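C2 toxin component I (PDB 2J3X) is the enzymatic component of the binary C2 toxin of Clostridium botulinum, an ADP-ribosyltransferase that, as in related binary toxins, probably modifies actin. Local coordinates at residues 27-30 and 31-35; 85-88 and 89-93. The protein carries 2 engineered substitutions. One frame throughout, in Å; residues are numbered along the deposited sequence. Where two conformers were deposited one is given.

Contact 1. Residues 27-30 and 31-35; sequences KRWF and TKLNN. With SO4 (sulfate ion), chain S.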
ATOM      1  N   LYS A  27     -11.603  19.953 -21.208  1.00 16.55           N
ATOM      2  CA  LYS A  27     -12.673  20.947 -21.359  0.50 16.74           C
ATOM      3  C   LYS A  27     -13.983  20.322 -20.876  1.00 16.28           C
ATOM      4  O   LYS A  27     -14.729  20.937 -20.117  1.00 16.54           O
ATOM      5  CB  LYS A  27     -12.767  21.398 -22.836  0.50 17.30           C
ATOM      6  CG  LYS A  27     -14.104  21.999 -23.290  0.50 18.83           C
ATOM      7  CD  LYS A  27     -14.100  22.105 -24.858  0.50 18.56           C
ATOM      8  CE  LYS A  27     -15.481  22.341 -25.443  0.50 24.76           C
ATOM      9  NZ  LYS A  27     -16.016  21.158 -26.233  0.50 22.03           N
ATOM     10  N   ARG A  28     -14.280  19.099 -21.333  1.00 15.24           N
ATOM     11  CA  ARG A  28     -15.500  18.395 -20.919  1.00 15.54           C
ATOM     12  C   ARG A  28     -15.525  18.196 -19.390  1.00 16.75           C
ATOM     13  O   ARG A  28     -16.571  18.413 -18.747  1.00 16.30           O
ATOM     14  CB  ARG A  28     -15.662  17.047 -21.624  1.00 15.50           C
ATOM     15  CG  ARG A  28     -15.882  17.206 -23.153  1.00 16.07           C
ATOM     16  CD  ARG A  28     -15.889  15.864 -23.876  1.00 18.43           C
ATOM     17  NE  ARG A  28     -16.189  16.016 -25.301  1.00 19.96           N
ATOM     18  CZ  ARG A  28     -16.160  15.016 -26.200  1.00 20.81           C
ATOM     19  NH1 ARG A  28     -15.822  13.757 -25.850  1.00 20.30           N
ATOM     20  NH2 ARG A  28     -16.461  15.261 -27.467  1.00 23.59           N
ATOM     21  N   TRP A  29     -14.380  17.761 -18.835  1.00 14.49           N
ATOM     22  CA  TRP A  29     -14.296  17.520 -17.407  1.00 15.39           C
ATOM     23  C   TRP A  29     -14.582  18.804 -16.653  1.00 15.01           C
ATOM     24  O   TRP A  29     -15.376  18.792 -15.686  1.00 13.93           O
ATOM     25  CB  TRP A  29     -12.887  17.030 -17.081  1.00 14.45           C
ATOM     26  CG  TRP A  29     -12.657  16.578 -15.651  1.00 15.51           C
ATOM     27  CD1 TRP A  29     -13.580  16.147 -14.736  1.00 15.55           C
ATOM     28  CD2 TRP A  29     -11.367  16.460 -15.034  1.00 14.16           C
ATOM     29  NE1 TRP A  29     -12.913  15.790 -13.533  1.00 15.37           N
ATOM     30  CE2 TRP A  29     -11.567  15.993 -13.707  1.00 16.03           C
ATOM     31  CE3 TRP A  29     -10.068  16.795 -15.452  1.00 13.98           C
ATOM     32  CZ2 TRP A  29     -10.483  15.753 -12.829  1.00 14.51           C
ATOM     33  CZ3 TRP A  29      -8.979  16.604 -14.559  1.00 13.56           C
ATOM     34  CH2 TRP A  29      -9.218  16.071 -13.264  1.00 14.98           C
ATOM     35  N   PHE A  30     -13.931  19.890 -17.068  1.00 15.05           N
ATOM     36  CA  PHE A  30     -14.042  21.159 -16.321  1.00 17.16           C
ATOM     37  C   PHE A  30     -15.479  21.706 -16.340  1.00 17.71           C
ATOM     38  O   PHE A  30     -15.858  22.440 -15.418  1.00 19.03           O
ATOM     39  CB  PHE A  30     -13.043  22.194 -16.820  1.00 17.46           C
ATOM     40  CG  PHE A  30     -11.662  22.051 -16.210  1.00 20.48           C
ATOM     41  CD1 PHE A  30     -11.123  20.790 -15.967  1.00 23.32           C
ATOM     42  CD2 PHE A  30     -10.921  23.173 -15.853  1.00 25.42           C
ATOM     43  CE1 PHE A  30      -9.835  20.630 -15.413  1.00 22.72           C
ATOM     44  CE2 PHE A  30      -9.642  23.020 -15.266  1.00 27.41           C
ATOM     45  CZ  PHE A  30      -9.114  21.734 -15.063  1.00 24.32           C
ATOM     46  N   THR A  31     -16.291  21.308 -17.316  1.00 17.14           N
ATOM     47  CA  THR A  31     -17.713  21.746 -17.271  1.00 18.42           C
ATOM     48  C   THR A  31     -18.462  21.206 -16.056  1.00 18.95           C
ATOM     49  O   THR A  31     -19.543  21.701 -15.729  1.00 18.93           O
ATOM     50  CB  THR A  31     -18.497  21.435 -18.533  1.00 17.79           C
ATOM     51  OG1 THR A  31     -18.730  20.024 -18.659  1.00 21.13           O
ATOM     52  CG2 THR A  31     -17.710  21.939 -19.764  1.00 20.84           C
ATOM     53  N   LYS A  32     -17.890  20.197 -15.387  1.00 16.82           N
ATOM     54  CA  LYS A  32     -18.581  19.562 -14.286  1.00 15.84           C
ATOM     55  C   LYS A  32     -18.000  20.029 -12.944  1.00 15.24           C
ATOM     56  O   LYS A  32     -18.464  19.569 -11.886  1.00 15.79           O
ATOM     57  CB  LYS A  32     -18.449  18.042 -14.375  1.00 15.81           C
ATOM     58  CG  LYS A  32     -19.043  17.414 -15.662  1.00 19.43           C
ATOM     59  CD  LYS A  32     -18.645  15.960 -15.741  1.00 21.22           C
ATOM     60  CE  LYS A  32     -18.471  15.425 -17.139  1.00 23.37           C
ATOM     61  NZ  LYS A  32     -18.565  13.948 -17.022  1.00 20.30           N
ATOM     62  N   LEU A  33     -16.988  20.897 -12.989  1.00 14.77           N
ATOM     63  CA  LEU A  33     -16.283  21.258 -11.742  1.00 15.50           C
ATOM     64  C   LEU A  33     -16.616  22.653 -11.240  1.00 17.47           C
ATOM     65  O   LEU A  33     -16.924  23.554 -12.031  1.00 19.39           O
ATOM     66  CB  LEU A  33     -14.758  21.152 -11.938  1.00 14.59           C
ATOM     67  CG  LEU A  33     -14.299  19.811 -12.518  1.00 15.01           C
ATOM     68  CD1 LEU A  33     -12.782  19.787 -12.530  1.00 16.16           C
ATOM     69  CD2 LEU A  33     -14.859  18.686 -11.672  1.00 16.97           C
ATOM     70  N   ASN A  34     -16.462  22.844  -9.928  1.00 18.47           N
ATOM     71  CA  ASN A  34     -16.588  24.154  -9.322  1.00 19.61           C
ATOM     72  C   ASN A  34     -15.197  24.800  -9.326  1.00 20.40           C
ATOM     73  O   ASN A  34     -14.199  24.113  -9.647  1.00 19.30           O
ATOM     74  CB  ASN A  34     -17.271  24.028  -7.953  1.00 20.39           C
ATOM     75  CG  ASN A  34     -16.420  23.300  -6.913  1.00 20.82           C
ATOM     76  OD1 ASN A  34     -15.197  23.383  -6.939  1.00 21.06           O
ATOM     77  ND2 ASN A  34     -17.068  22.646  -5.946  1.00 22.82           N
ATOM     78  N   ASN A  35     -15.112  26.095  -9.014  1.00 20.67           N
ATOM     79  CA  ASN A  35     -13.863  26.850  -9.097  0.50 21.27           C
ATOM     80  C   ASN A  35     -12.744  26.247  -8.251  1.00 21.25           C
ATOM     81  O   ASN A  35     -11.612  26.145  -8.702  1.00 21.70           O
ATOM     82  CB  ASN A  35     -14.093  28.317  -8.655  0.50 22.27           C
ATOM     83  CG  ASN A  35     -12.813  29.172  -8.701  0.50 22.35           C
ATOM     84  OD1 ASN A  35     -12.140  29.267  -9.729  0.50 22.80           O
ATOM     85  ND2 ASN A  35     -12.494  29.812  -7.585  0.50 20.82           N
TER
HETATM   86  S   SO4 S1449     -18.313  27.651  -8.598  1.00 88.66           S
HETATM   87  O1  SO4 S1449     -18.668  29.070  -8.576  1.00 89.64           O
HETATM   88  O2  SO4 S1449     -19.487  26.831  -8.878  1.00 88.21           O
HETATM   89  O3  SO4 S1449     -17.303  27.421  -9.629  1.00 88.83           O
HETATM   90  O4  SO4 S1449     -17.797  27.289  -7.284  1.00 89.55           O
HETATM   91  O   HOH W   1     -17.292  24.611 -14.565  1.00 25.62           O
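The C-terminal end of helix 15-30 runs into a type I beta turn, Phe30 to Leu33. Leu33 folds back over the last helical turn: its CD1 methyl sits over one face of the Trp29 indole, 4.1 Å from the centroid of the five-membered ring and 10° off the ring normal, a CH-pi contact. Leu33 CD1 also lies 3.9 Å from Phe30 CD1, oblique to that ring. Trp29 turns its indole here with CG anti to the backbone N (chi1 -173°), and its NE1 bonds Ala88 O on helix 77-90. On the exposed side, Thr31 OG1 donates to Arg28 O at 2.7 Å, and Thr31 N reaches back to Lys27 O. Lys32 N bonds Trp29 O at 2.9 Å, and Leu33 N bonds Phe30 O at 3.1 Å; a water lies within hydrogen-bonding distance of both Phe30 O and Leu33 O. Beyond the turn, Asn35 N donates to sulfate O3 at 2.6 Å, while Asn34 OD1 caps Glu37 N. The last helical carbonyls are thus occupied by turn amides and a hydroxyl, and the sulfate, probably from the crystallisation liquor, sits at the N-terminal end of helix 35-42, where the dipole would probably favour an anion.

Contact 2. Residues 85-88 and 89-93; sequences IREA and LLKNT. With SO4 (sulfate ion), chain M.
Leu89 opens the last turn of helix 77-90 by donating its N-H to Ile85 O at 2.9 Å, the regular i to i+4 bond. Its CG stands anti to the carbonyl carbon (chi1 -67°), which lays the branch along the helix so that CG passes 3.3 Å from Ile85 O and CD1 comes to 4.2 Å from Ile85 CG2. This buried apolar side continues onto Trp29 of helix 15-30, and Ile85 also packs on Phe146.

Leu90 N bonds Arg86 O at 3.2 Å and makes a weak second approach to Glu87 O. Its CB lies against Glu87 O, and its side chain also touches Asp173. At Lys91 the pattern has changed to i to i+3: Lys91 N donates to Ala88 O at 3.2 Å. The aliphatic part of Lys91 runs extended past Glu87 O, CG at 3.6 Å from it, and places NZ 4.3 Å from Glu87 OE2, beyond salt-bridge range. That ammonium is taken instead by Glu37, in a salt bridge, and by Lys32 O. Asn92 N completes the turn on Leu89 O, while its OD1 accepts from Lys32 NZ and its ND2 bonds Tyr174 O.

On the far flank, Arg86 NH1 donates to sulfate O3 at 3.0 Å, the oxygen lying at the edge of the guanidinium and in its plane; NE is bonded to Gln189, and Lys72 and Lys224 also hold the ion. The Glu87 and Glu37 carboxyls lie close together in this conformer, and at pH 3.0 one of them is probably protonated. The helix end therefore separates its chemistry: Ile85, Ala88 and Leu89 face the interior, while Arg86, Glu87, Leu90 and Lys91 lie toward the surface.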
ATOM      1  N   ILE A  85      -9.519  17.115  -5.617  1.00 11.95           N
ATOM      2  CA  ILE A  85      -9.095  16.281  -6.760  1.00 11.69           C
ATOM      3  C   ILE A  85      -9.925  14.992  -6.729  1.00 11.15           C
ATOM      4  O   ILE A  85     -10.439  14.536  -7.751  1.00 11.01           O
ATOM      5  CB  ILE A  85      -7.558  16.030  -6.763  1.00 12.42           C
ATOM      6  CG1 ILE A  85      -6.806  17.327  -7.061  1.00 12.14           C
ATOM      7  CG2 ILE A  85      -7.182  14.992  -7.853  1.00 10.76           C
ATOM      8  CD1 ILE A  85      -5.296  17.262  -6.652  1.00 13.09           C
ATOM      9  N   ARG A  86     -10.065  14.374  -5.560  1.00 10.78           N
ATOM     10  CA  ARG A  86     -10.873  13.160  -5.440  1.00 11.38           C
ATOM     11  C   ARG A  86     -12.280  13.413  -5.903  1.00 12.85           C
ATOM     12  O   ARG A  86     -12.866  12.574  -6.623  1.00 13.45           O
ATOM     13  CB  ARG A  86     -10.928  12.665  -3.984  1.00 11.68           C
ATOM     14  CG  ARG A  86      -9.609  12.095  -3.473  1.00  9.39           C
ATOM     15  CD  ARG A  86      -9.887  11.652  -2.040  1.00 13.64           C
ATOM     16  NE  ARG A  86      -8.669  11.328  -1.292  1.00 12.28           N
ATOM     17  CZ  ARG A  86      -8.617  11.216   0.037  1.00 12.20           C
ATOM     18  NH1 ARG A  86      -9.707  11.440   0.791  1.00 13.57           N
ATOM     19  NH2 ARG A  86      -7.464  10.879   0.606  1.00 12.28           N
ATOM     20  N   GLU A  87     -12.827  14.541  -5.460  1.00 12.40           N
ATOM     21  CA  GLU A  87     -14.197  14.919  -5.821  0.50 14.02           C
ATOM     22  C   GLU A  87     -14.336  15.189  -7.322  1.00 14.19           C
ATOM     23  O   GLU A  87     -15.337  14.751  -7.932  1.00 15.70           O
ATOM     24  CB  GLU A  87     -14.616  16.138  -5.010  0.50 13.92           C
ATOM     25  CG  GLU A  87     -16.029  16.604  -5.200  0.50 14.38           C
ATOM     26  CD  GLU A  87     -16.363  17.872  -4.377  0.50 16.66           C
ATOM     27  OE1 GLU A  87     -15.550  18.306  -3.537  0.50 23.16           O
ATOM     28  OE2 GLU A  87     -17.452  18.446  -4.574  0.50 22.30           O
ATOM     29  N   ALA A  88     -13.345  15.836  -7.920  1.00 13.65           N
ATOM     30  CA  ALA A  88     -13.360  16.085  -9.382  1.00 11.89           C
ATOM     31  C   ALA A  88     -13.333  14.753 -10.147  1.00 13.87           C
ATOM     32  O   ALA A  88     -14.061  14.539 -11.136  1.00 12.50           O
ATOM     33  CB  ALA A  88     -12.157  16.961  -9.769  1.00 12.27           C
ATOM     34  N   LEU A  89     -12.560  13.800  -9.646  1.00 12.31           N
ATOM     35  CA  LEU A  89     -12.478  12.495 -10.339  1.00 14.54           C
ATOM     36  C   LEU A  89     -13.816  11.723 -10.309  1.00 15.60           C
ATOM     37  O   LEU A  89     -14.142  11.017 -11.247  1.00 15.68           O
ATOM     38  CB  LEU A  89     -11.334  11.644  -9.745  1.00 13.70           C
ATOM     39  CG  LEU A  89      -9.931  12.195 -10.003  1.00 12.42           C
ATOM     40  CD1 LEU A  89      -8.917  11.359  -9.169  1.00 13.64           C
ATOM     41  CD2 LEU A  89      -9.579  12.016 -11.478  1.00 16.77           C
ATOM     42  N   LEU A  90     -14.562  11.843  -9.199  1.00 16.10           N
ATOM     43  CA  LEU A  90     -15.834  11.112  -9.017  1.00 18.58           C
ATOM     44  C   LEU A  90     -16.860  11.539 -10.055  1.00 19.15           C
ATOM     45  O   LEU A  90     -17.805  10.800 -10.338  1.00 19.07           O
ATOM     46  CB  LEU A  90     -16.401  11.381  -7.606  1.00 19.67           C
ATOM     47  CG  LEU A  90     -16.247  10.275  -6.576  1.00 25.26           C
ATOM     48  CD1 LEU A  90     -15.148   9.294  -6.925  1.00 29.08           C
ATOM     49  CD2 LEU A  90     -16.127  10.832  -5.154  1.00 27.07           C
ATOM     50  N   LYS A  91     -16.661  12.730 -10.611  1.00 19.34           N
ATOM     51  CA  LYS A  91     -17.642  13.354 -11.505  1.00 21.34           C
ATOM     52  C   LYS A  91     -17.494  12.883 -12.951  1.00 20.95           C
ATOM     53  O   LYS A  91     -18.306  13.217 -13.810  1.00 21.67           O
ATOM     54  CB  LYS A  91     -17.501  14.872 -11.420  1.00 21.52           C
ATOM     55  CG  LYS A  91     -18.085  15.459 -10.105  1.00 22.56           C
ATOM     56  CD  LYS A  91     -17.792  16.947  -9.945  1.00 24.47           C
ATOM     57  CE  LYS A  91     -18.584  17.568  -8.753  1.00 25.77           C
ATOM     58  NZ  LYS A  91     -18.373  19.080  -8.739  1.00 33.93           N
ATOM     59  N   ASN A  92     -16.478  12.078 -13.230  1.00 19.11           N
ATOM     60  CA  ASN A  92     -16.102  11.821 -14.605  1.00 18.07           C
ATOM     61  C   ASN A  92     -15.734  10.372 -14.806  1.00 18.09           C
ATOM     62  O   ASN A  92     -14.783   9.902 -14.208  1.00 17.73           O
ATOM     63  CB  ASN A  92     -14.914  12.732 -14.918  1.00 18.61           C
ATOM     64  CG  ASN A  92     -14.784  13.057 -16.382  1.00 21.25           C
ATOM     65  OD1 ASN A  92     -15.756  13.484 -17.010  1.00 20.75           O
ATOM     66  ND2 ASN A  92     -13.575  12.964 -16.910  1.00 18.71           N
ATOM     67  N   THR A  93     -16.494   9.626 -15.612  1.00 18.16           N
ATOM     68  CA  THR A  93     -16.252   8.195 -15.741  1.00 18.37           C
ATOM     69  C   THR A  93     -15.993   7.768 -17.186  1.00 19.63           C
ATOM     70  O   THR A  93     -16.655   8.282 -18.119  1.00 19.60           O
ATOM     71  CB  THR A  93     -17.431   7.381 -15.211  1.00 19.72           C
ATOM     72  OG1 THR A  93     -18.640   7.801 -15.859  1.00 19.10           O
ATOM     73  CG2 THR A  93     -17.616   7.620 -13.694  1.00 19.11           C
TER
HETATM   74  S   SO4 M1443     -11.353  12.609   3.719  1.00 12.20           S
HETATM   75  O1  SO4 M1443     -10.200  13.479   3.295  1.00 12.66           O
HETATM   76  O2  SO4 M1443     -12.464  12.990   2.852  1.00 13.36           O
HETATM   77  O3  SO4 M1443     -11.043  11.202   3.440  1.00 12.76           O
HETATM   78  O4  SO4 M1443     -11.690  12.831   5.129  1.00 14.25           O

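Contact 1 precedes contact 2 along the chain, and their centres lie 10 Å apart on the same side of the molecule, within the N-terminal ADP-ribosyltransferase-like region. Each belongs to the C-terminal end of a helix, 15-30 in one case and 77-90 in the other, and the two ends meet directly. Beyond the indole bond, Lys32 NZ makes a hydrogen bond to Asn92 OD1 at 2.8 Å, and Leu33 CD2 packs against Ala88 CB at 3.7 Å. Helix 35-42 adds Glu37, which is linked to both contacts. These side-chain links hold the ends of helices 15-30 and 77-90 and the start of 35-42 together at the edge of the N-terminal half.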